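Local coordinates for protein Endonuclease/exonuclease/phosphatase (Beutenbergia cavernae DSM 12333, PDB 4RUW) that belongs to the endonuclease/exonuclease/phosphatase family, with a DNase I-like domain that holds a zinc ion followed by an immunoglobulin-like domain, at residues 63-68 with 96-101; 105-110 with 135-140; 128-133 with 144-149. All coordinates share one frame; numbering follows the deposited sequence.

Contact 1 (63-68 with 96-101). With ZN (zinc ion), chain B.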
loop_
_atom_site.group_PDB
_atom_site.type_symbol
_atom_site.label_atom_id
_atom_site.label_comp_id
_atom_site.label_asym_id
_atom_site.label_seq_id
_atom_site.Cartn_x
_atom_site.Cartn_y
_atom_site.Cartn_z
ATOM N N ILE A 63 5.500 13.600 -0.622
ATOM C CA ILE A 63 5.341 15.044 -0.733
ATOM C C ILE A 63 6.446 15.744 -1.517
ATOM O O ILE A 63 6.422 16.972 -1.632
ATOM C CB ILE A 63 5.190 15.727 0.652
ATOM C CG1 ILE A 63 6.494 15.659 1.468
ATOM C CG2 ILE A 63 4.007 15.138 1.403
ATOM C CD1 ILE A 63 6.529 16.631 2.644
ATOM N N HIS A 64 7.414 14.984 -2.039
ATOM C CA HIS A 64 8.474 15.564 -2.870
ATOM C C HIS A 64 9.158 16.752 -2.163
ATOM O O HIS A 64 9.381 17.809 -2.764
ATOM C CB HIS A 64 7.895 15.996 -4.224
ATOM C CG HIS A 64 8.929 16.341 -5.254
ATOM N ND1 HIS A 64 9.067 17.607 -5.778
ATOM C CD2 HIS A 64 9.870 15.576 -5.860
ATOM C CE1 HIS A 64 10.054 17.613 -6.661
ATOM N NE2 HIS A 64 10.558 16.394 -6.725
ATOM N N THR A 65 9.499 16.569 -0.886
ATOM C CA THR A 65 10.099 17.627 -0.055
ATOM C C THR A 65 9.345 18.955 -0.098
ATOM O O THR A 65 9.940 20.022 0.079
ATOM C CB THR A 65 11.610 17.847 -0.343
ATOM O OG1 THR A 65 11.824 18.233 -1.708
ATOM C CG2 THR A 65 12.385 16.583 -0.060
ATOM N N ALA A 66 8.029 18.870 -0.275
ATOM C CA ALA A 66 7.139 20.036 -0.352
ATOM C C ALA A 66 7.454 20.993 -1.494
ATOM O O ALA A 66 7.045 22.150 -1.467
ATOM C CB ALA A 66 7.066 20.785 0.988
ATOM N N VAL A 67 8.142 20.493 -2.512
ATOM C CA VAL A 67 8.422 21.288 -3.699
ATOM C C VAL A 67 7.443 20.879 -4.794
ATOM O O VAL A 67 7.441 19.744 -5.258
ATOM C CB VAL A 67 9.875 21.119 -4.163
ATOM C CG1 VAL A 67 10.107 21.869 -5.470
ATOM C CG2 VAL A 67 10.826 21.613 -3.071
ATOM N N ALA A 68 6.593 21.815 -5.189
ATOM C CA ALA A 68 5.526 21.536 -6.133
ATOM C C ALA A 68 6.019 21.545 -7.572
ATOM O O ALA A 68 6.822 22.391 -7.945
ATOM C CB ALA A 68 4.437 22.572 -5.973
ATOM N N GLU A 96 9.471 11.311 1.548
ATOM C CA GLU A 96 10.270 12.413 1.015
ATOM C C GLU A 96 10.137 13.681 1.854
ATOM O O GLU A 96 9.872 14.767 1.340
ATOM C CB GLU A 96 9.937 12.679 -0.453
ATOM C CG GLU A 96 10.375 11.563 -1.382
ATOM C CD GLU A 96 11.878 11.361 -1.364
ATOM O OE1 GLU A 96 12.606 12.297 -1.759
ATOM O OE2 GLU A 96 12.332 10.275 -0.946
ATOM N N VAL A 97 10.346 13.522 3.156
ATOM C CA VAL A 97 10.383 14.631 4.081
ATOM C C VAL A 97 11.835 14.789 4.523
ATOM O O VAL A 97 12.430 13.842 5.042
ATOM C CB VAL A 97 9.486 14.361 5.322
ATOM C CG1 VAL A 97 9.456 15.588 6.220
ATOM C CG2 VAL A 97 8.079 13.944 4.913
ATOM N N HIS A 98 12.416 15.964 4.287
ATOM C CA HIS A 98 13.820 16.182 4.633
ATOM C C HIS A 98 13.988 16.856 5.981
ATOM O O HIS A 98 13.135 17.627 6.432
ATOM C CB HIS A 98 14.565 16.993 3.565
ATOM C CG HIS A 98 14.986 16.173 2.383
ATOM N ND1 HIS A 98 15.960 16.606 1.501
ATOM C CD2 HIS A 98 14.567 14.963 1.953
ATOM C CE1 HIS A 98 16.117 15.664 0.569
ATOM N NE2 HIS A 98 15.290 14.674 0.819
ATOM N N ARG A 99 15.104 16.548 6.626
ATOM C CA ARG A 99 15.517 17.277 7.801
ATOM C C ARG A 99 16.977 17.635 7.561
ATOM O O ARG A 99 17.876 16.808 7.752
ATOM C CB ARG A 99 15.322 16.432 9.059
ATOM C CG ARG A 99 15.689 17.159 10.338
ATOM C CD ARG A 99 14.875 16.668 11.517
ATOM N NE ARG A 99 15.312 15.364 12.003
ATOM C CZ ARG A 99 14.685 14.683 12.959
ATOM N NH1 ARG A 99 13.588 15.177 13.517
ATOM N NH2 ARG A 99 15.143 13.506 13.354
ATOM N N ASP A 100 17.198 18.861 7.088
ATOM C CA ASP A 100 18.500 19.289 6.573
ATOM C C ASP A 100 19.102 20.412 7.399
ATOM O O ASP A 100 18.394 21.334 7.801
ATOM C CB ASP A 100 18.381 19.856 5.156
ATOM C CG ASP A 100 17.865 18.868 4.137
ATOM O OD1 ASP A 100 17.979 17.626 4.320
ATOM O OD2 ASP A 100 17.343 19.359 3.109
ATOM N N ALA A 101 20.416 20.357 7.598
ATOM C CA ALA A 101 21.182 21.489 8.105
ATOM C C ALA A 101 21.232 22.574 7.014
ATOM O O ALA A 101 20.925 22.300 5.859
ATOM C CB ALA A 101 22.593 21.021 8.470
HETATM ZN ZN ZN B . 16.863 18.375 1.541
#

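Contact 2 (105-110 with 135-140). With ZN (zinc ion), chain B.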
loop_
_atom_site.group_PDB
_atom_site.type_symbol
_atom_site.label_atom_id
_atom_site.label_comp_id
_atom_site.label_asym_id
_atom_site.label_seq_id
_atom_site.Cartn_x
_atom_site.Cartn_y
_atom_site.Cartn_z
ATOM N N GLY A 105 20.624 24.658 -1.222
ATOM C CA GLY A 105 19.519 23.779 -1.550
ATOM C C GLY A 105 18.850 23.118 -0.365
ATOM O O GLY A 105 17.950 22.303 -0.547
ATOM N N SER A 106 19.269 23.469 0.845
ATOM C CA SER A 106 18.691 22.861 2.047
ATOM C C SER A 106 17.179 23.055 2.128
ATOM O O SER A 106 16.668 24.089 1.706
ATOM C CB SER A 106 19.354 23.432 3.298
ATOM O OG SER A 106 18.698 22.990 4.473
ATOM N N HIS A 107 16.480 22.056 2.667
ATOM C CA HIS A 107 15.035 22.108 2.871
ATOM C C HIS A 107 14.672 22.467 4.308
ATOM O O HIS A 107 13.494 22.540 4.659
ATOM C CB HIS A 107 14.411 20.751 2.528
ATOM C CG HIS A 107 14.511 20.395 1.079
ATOM N ND1 HIS A 107 15.510 19.582 0.577
ATOM C CD2 HIS A 107 13.750 20.754 0.017
ATOM C CE1 HIS A 107 15.352 19.456 -0.732
ATOM N NE2 HIS A 107 14.298 20.169 -1.096
ATOM N N GLY A 108 15.686 22.668 5.144
ATOM C CA GLY A 108 15.470 22.946 6.552
ATOM C C GLY A 108 14.858 21.771 7.294
ATOM O O GLY A 108 14.932 20.630 6.843
ATOM N N ASP A 109 14.248 22.054 8.438
ATOM C CA ASP A 109 13.661 21.029 9.296
ATOM C C ASP A 109 12.190 20.841 8.921
ATOM O O ASP A 109 11.288 21.407 9.547
ATOM C CB ASP A 109 13.795 21.452 10.764
ATOM C CG ASP A 109 13.477 20.332 11.746
ATOM O OD1 ASP A 109 12.765 19.372 11.379
ATOM O OD2 ASP A 109 13.927 20.435 12.907
ATOM N N GLN A 110 11.935 20.037 7.895
ATOM C CA GLN A 110 10.557 19.893 7.423
ATOM C C GLN A 110 9.605 19.236 8.429
ATOM O O GLN A 110 8.457 19.658 8.529
ATOM C CB GLN A 110 10.496 19.212 6.053
ATOM C CG GLN A 110 11.371 19.900 5.023
ATOM C CD GLN A 110 11.018 19.493 3.616
ATOM O OE1 GLN A 110 11.162 18.331 3.235
ATOM N NE2 GLN A 110 10.549 20.453 2.828
ATOM N N LEU A 135 22.451 13.682 1.115
ATOM C CA LEU A 135 21.914 13.531 -0.224
ATOM C C LEU A 135 22.355 14.676 -1.119
ATOM O O LEU A 135 22.559 15.799 -0.653
ATOM C CB LEU A 135 20.384 13.498 -0.178
ATOM C CG LEU A 135 19.719 12.403 0.668
ATOM C CD1 LEU A 135 19.554 12.824 2.127
ATOM C CD2 LEU A 135 18.379 11.990 0.082
ATOM N N PRO A 136 22.492 14.397 -2.418
ATOM C CA PRO A 136 22.727 15.467 -3.388
ATOM C C PRO A 136 21.589 16.491 -3.372
ATOM O O PRO A 136 20.413 16.126 -3.385
ATOM C CB PRO A 136 22.771 14.719 -4.727
ATOM C CG PRO A 136 23.201 13.337 -4.361
ATOM C CD PRO A 136 22.529 13.066 -3.045
ATOM N N HIS A 137 21.960 17.764 -3.298
ATOM C CA HIS A 137 21.036 18.885 -3.408
ATOM C C HIS A 137 21.669 19.851 -4.398
ATOM O O HIS A 137 22.799 20.283 -4.193
ATOM C CB HIS A 137 20.889 19.601 -2.064
ATOM C CG HIS A 137 20.018 18.894 -1.072
ATOM N ND1 HIS A 137 20.352 17.674 -0.511
ATOM C CD2 HIS A 137 18.837 19.250 -0.510
ATOM C CE1 HIS A 137 19.407 17.313 0.340
ATOM N NE2 HIS A 137 18.469 18.247 0.358
ATOM N N GLU A 138 20.971 20.164 -5.461
ATOM C CA GLU A 138 21.467 21.118 -6.461
ATOM C C GLU A 138 22.820 20.652 -7.038
ATOM O O GLU A 138 23.701 21.433 -7.244
ATOM C CB GLU A 138 21.531 22.537 -5.874
ATOM C CG GLU A 138 20.180 23.215 -5.629
ATOM C CD GLU A 138 20.264 24.583 -4.955
ATOM O OE1 GLU A 138 19.234 25.229 -4.790
ATOM O OE2 GLU A 138 21.346 25.017 -4.555
ATOM N N GLY A 139 22.939 19.367 -7.315
ATOM C CA GLY A 139 24.100 18.844 -8.013
ATOM C C GLY A 139 25.312 18.541 -7.152
ATOM O O GLY A 139 26.390 18.241 -7.672
ATOM N N ALA A 140 25.149 18.613 -5.838
ATOM C CA ALA A 140 26.244 18.304 -4.927
ATOM C C ALA A 140 25.725 17.758 -3.606
ATOM O O ALA A 140 24.661 18.156 -3.138
ATOM C CB ALA A 140 27.103 19.536 -4.690
HETATM ZN ZN ZN B . 16.863 18.375 1.541
#

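Contact 3 (128-133 with 144-149)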
loop_
_atom_site.group_PDB
_atom_site.type_symbol
_atom_site.label_atom_id
_atom_site.label_comp_id
_atom_site.label_asym_id
_atom_site.label_seq_id
_atom_site.Cartn_x
_atom_site.Cartn_y
_atom_site.Cartn_z
ATOM N N PHE A 128 9.652 10.947 12.903
ATOM C CA PHE A 128 10.491 10.966 11.710
ATOM C C PHE A 128 11.385 9.728 11.725
ATOM O O PHE A 128 12.135 9.502 12.687
ATOM C CB PHE A 128 11.345 12.237 11.733
ATOM C CG PHE A 128 12.372 12.343 10.628
ATOM C CD1 PHE A 128 12.042 12.907 9.408
ATOM C CD2 PHE A 128 13.687 11.940 10.832
ATOM C CE1 PHE A 128 12.993 13.058 8.407
ATOM C CE2 PHE A 128 14.643 12.082 9.829
ATOM C CZ PHE A 128 14.294 12.640 8.620
ATOM N N GLY A 129 11.301 8.920 10.672
ATOM C CA GLY A 129 12.110 7.720 10.558
ATOM C C GLY A 129 13.149 7.902 9.472
ATOM O O GLY A 129 12.826 7.867 8.287
ATOM N N LEU A 130 14.394 8.106 9.880
ATOM C CA LEU A 130 15.486 8.364 8.959
ATOM C C LEU A 130 15.648 7.265 7.911
ATOM O O LEU A 130 15.640 6.080 8.249
ATOM C CB LEU A 130 16.773 8.475 9.771
ATOM C CG LEU A 130 18.069 8.690 9.005
ATOM C CD1 LEU A 130 18.073 10.047 8.348
ATOM C CD2 LEU A 130 19.255 8.529 9.949
ATOM N N THR A 131 15.823 7.662 6.651
ATOM C CA THR A 131 16.120 6.711 5.581
ATOM C C THR A 131 17.510 6.894 4.967
ATOM O O THR A 131 18.093 5.934 4.467
ATOM C CB THR A 131 15.089 6.765 4.416
ATOM O OG1 THR A 131 15.324 7.923 3.611
ATOM C CG2 THR A 131 13.664 6.782 4.931
ATOM N N GLU A 132 18.030 8.119 4.974
ATOM C CA GLU A 132 19.247 8.416 4.230
ATOM C C GLU A 132 19.839 9.726 4.713
ATOM O O GLU A 132 19.097 10.647 5.042
ATOM C CB GLU A 132 18.932 8.527 2.732
ATOM C CG GLU A 132 20.179 8.680 1.867
ATOM C CD GLU A 132 19.902 8.677 0.378
ATOM O OE1 GLU A 132 18.764 8.351 -0.029
ATOM O OE2 GLU A 132 20.841 8.989 -0.384
ATOM N N VAL A 133 21.166 9.821 4.742
ATOM C CA VAL A 133 21.833 11.088 5.039
ATOM C C VAL A 133 22.705 11.534 3.879
ATOM O O VAL A 133 23.035 10.738 2.999
ATOM C CB VAL A 133 22.696 11.011 6.316
ATOM C CG1 VAL A 133 21.825 10.666 7.512
ATOM C CG2 VAL A 133 23.822 10.001 6.147
ATOM N N GLY A 144 24.993 17.133 6.232
ATOM C CA GLY A 144 23.997 17.355 7.258
ATOM C C GLY A 144 22.563 17.254 6.766
ATOM O O GLY A 144 21.636 17.590 7.502
ATOM N N SER A 145 22.372 16.797 5.531
ATOM C CA SER A 145 21.021 16.600 5.018
ATOM C C SER A 145 20.511 15.204 5.365
ATOM O O SER A 145 21.289 14.293 5.644
ATOM C CB SER A 145 20.978 16.831 3.507
ATOM O OG SER A 145 21.829 15.932 2.814
ATOM N N SER A 146 19.200 15.033 5.350
ATOM C CA SER A 146 18.625 13.719 5.587
ATOM C C SER A 146 17.225 13.631 5.026
ATOM O O SER A 146 16.531 14.637 4.902
ATOM C CB SER A 146 18.595 13.383 7.078
ATOM O OG SER A 146 17.609 14.126 7.769
ATOM N N ASN A 147 16.837 12.413 4.671
ATOM C CA ASN A 147 15.477 12.112 4.268
ATOM C C ASN A 147 14.854 11.154 5.265
ATOM O O ASN A 147 15.545 10.303 5.838
ATOM C CB ASN A 147 15.444 11.478 2.880
ATOM C CG ASN A 147 14.031 11.209 2.416
ATOM O OD1 ASN A 147 13.312 12.128 2.068
ATOM N ND2 ASN A 147 13.606 9.952 2.474
ATOM N N GLY A 148 13.550 11.287 5.470
ATOM C CA GLY A 148 12.818 10.348 6.292
ATOM C C GLY A 148 11.418 10.061 5.781
ATOM O O GLY A 148 10.874 10.793 4.937
ATOM N N ASN A 149 10.849 8.973 6.293
ATOM C CA ASN A 149 9.413 8.754 6.269
ATOM C C ASN A 149 8.841 9.287 7.571
ATOM O O ASN A 149 9.500 9.209 8.602
ATOM C CB ASN A 149 9.123 7.268 6.113
ATOM C CG ASN A 149 9.694 6.717 4.838
ATOM O OD1 ASN A 149 9.459 7.269 3.759
ATOM N ND2 ASN A 149 10.469 5.644 4.943
HETATM O O HOH W 1 11.476 5.328 7.729
#

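Contact 1 (63-68 with 96-101)
Thr65 and Glu96 bury the most surface here, and a single backbone bond ties them: Thr65 N donates to Glu96 O over 2.9 Å. The donor lies in the carbonyl plane, but the N-H...O angle of 134° shows the bond to be clearly bent. Thr65 CG2, at 3.4 Å, and Ile63 CG1 also lie against Glu96 O, so this hydrogen bond sits among carbons of the loop. Glu96 turns its CB toward the loop, where it rests near the backbone nitrogens of His64 and Thr65.

The methyl of Thr65 carries the second half of the contact. CG2 stands anti to the carbonyl carbon and sits over one face of the His98 imidazole, 3.5 Å from the ring centroid and 15° off the normal, a CH-pi contact displaced toward the CD2 side of the ring. OG1 of Thr65 is turned to its own loop and donates to His64 O at 2.7 Å, from above that carbonyl's plane; Val67 N reaches the same oxygen from the opposite face. Ile63 adds an apolar contact, its CD1 meeting Val97 CG2 at 3.8 Å, while helix 77-87 touches Ile63 from outside the pair.

The covered ring is a metal ligand: His98 ND1 binds zinc at 2.0 Å and Asp100 OD2 at 1.9 Å, and His107 and His137 supply the other two protein ligands. The contact thus lies where two inner, parallel strands of the DNase I-like sheet, 55-62 and 91-98, end beside a three-histidine, one-aspartate zinc site.

Contact 2 (105-110 with 135-140)
His107 and His137 meet through the metal of a three-histidine, one-aspartate zinc site: His107 ND1 and His137 NE2 each bind the zinc ion at 2.0 Å. The two nitrogens come within 3.3 Å of one another because they share the ion; they are not hydrogen-bonded to each other. Each lies at the edge of the other's ring, near its plane; the rings meet rim to rim with their planes at 56°. His98 and Asp100 complete the protein ligands.

In the next shell, Gly105 O approaches the rim of the His137 ring at CD2, 3.2 Å away, and also lies above one face of the His107 ring, offset toward its rim. At Gly105 a CB would fall tight against His137 CB and Glu138 CD, and phi of 86° would press it on the preceding carbonyl oxygen. The backbone can therefore pass close to the hairpin there. The carboxylate of Glu138, on an extended chain, lies alongside Gly105 without a bond to its nitrogen.

Further out, the chain is ordered on both sides. Ser106 OG accepts from Gly108 N in an ST turn that spans His107 and is also bonded to Ala101 O. His137 starts a type I' turn that ends at Ala140. The far nitrogen of its imidazole, ND1, donates in the ring plane to Leu135 O at 2.9 Å, reaching that oxygen from above the carbonyl plane.

Contact 3 (128-133 with 144-149)
Thr131 meets Asn147 and Asn149 across two antiparallel strands, and its side chain can be followed atom by atom. CB lies 3.8 Å from Asn147 O. There it divides: OG1, held between the backbone N and the carbonyl carbon (chi1 76°), accepts from Asn147 ND2 at 2.9 Å, almost straight at 170° and in the amide plane. CG2 goes the other way, to Asn149 ND2 at 3.4 Å, the two side chains crossing at about a right angle.

The backbone irregularity goes with this orientation: Thr131 and Glu132 both face Asn147, a classic beta bulge that shifts the register by one residue. Asn147 O takes a short, nearly straight bond from Thr131 N (2.8 Å) and a weak one from Glu132 N, while Asn147 N donates to Glu132 O. Beyond the bulge, Gly129 and Asn149 form a hydrogen-bonded pair, and a water donates to Gly129 O and accepts from Asn149 ND2.

Beside these bonds Phe128 packs on Gly148, CE1 lying 3.4 Å from Gly148 CA. A CB on that glycine would clash with the ring. Strand 146-153 lies between strands 125-133 and 91-98, and Asn149 OD1 is bonded to Asn95 of the latter.

Side-chain amide and hydroxyl are paired within the bulge, so ND2 of the buried Asn147 has an acceptor where the strands lose their register, and the in-plane bond probably helps set the rotation of the amide.

Contacts 1 and 2 divide the zinc site between them: segment 96-101 brings His98 and Asp100, while 105-110 and 135-140 bring one histidine each. Their centres lie about 8 Å apart, and His98 ND1 and His107 ND1 come within 3.1 Å around the ion. Gln110 NE2 adds a probable hydrogen bond to Thr65 O at 2.8 Å, joining the loop of contact 1 to contact 2. Contact 3, centred about 10 Å from contact 1, forms the adjoining edge of the same sheet: Gly148 N lies 2.8 Å from Val97 O. In the second shell of the metal, Ser146 N is bonded to Asp100 OD1, and Ser145 OG lies 2.9 Å from Leu135 N, linking contact 3 to both halves of the site.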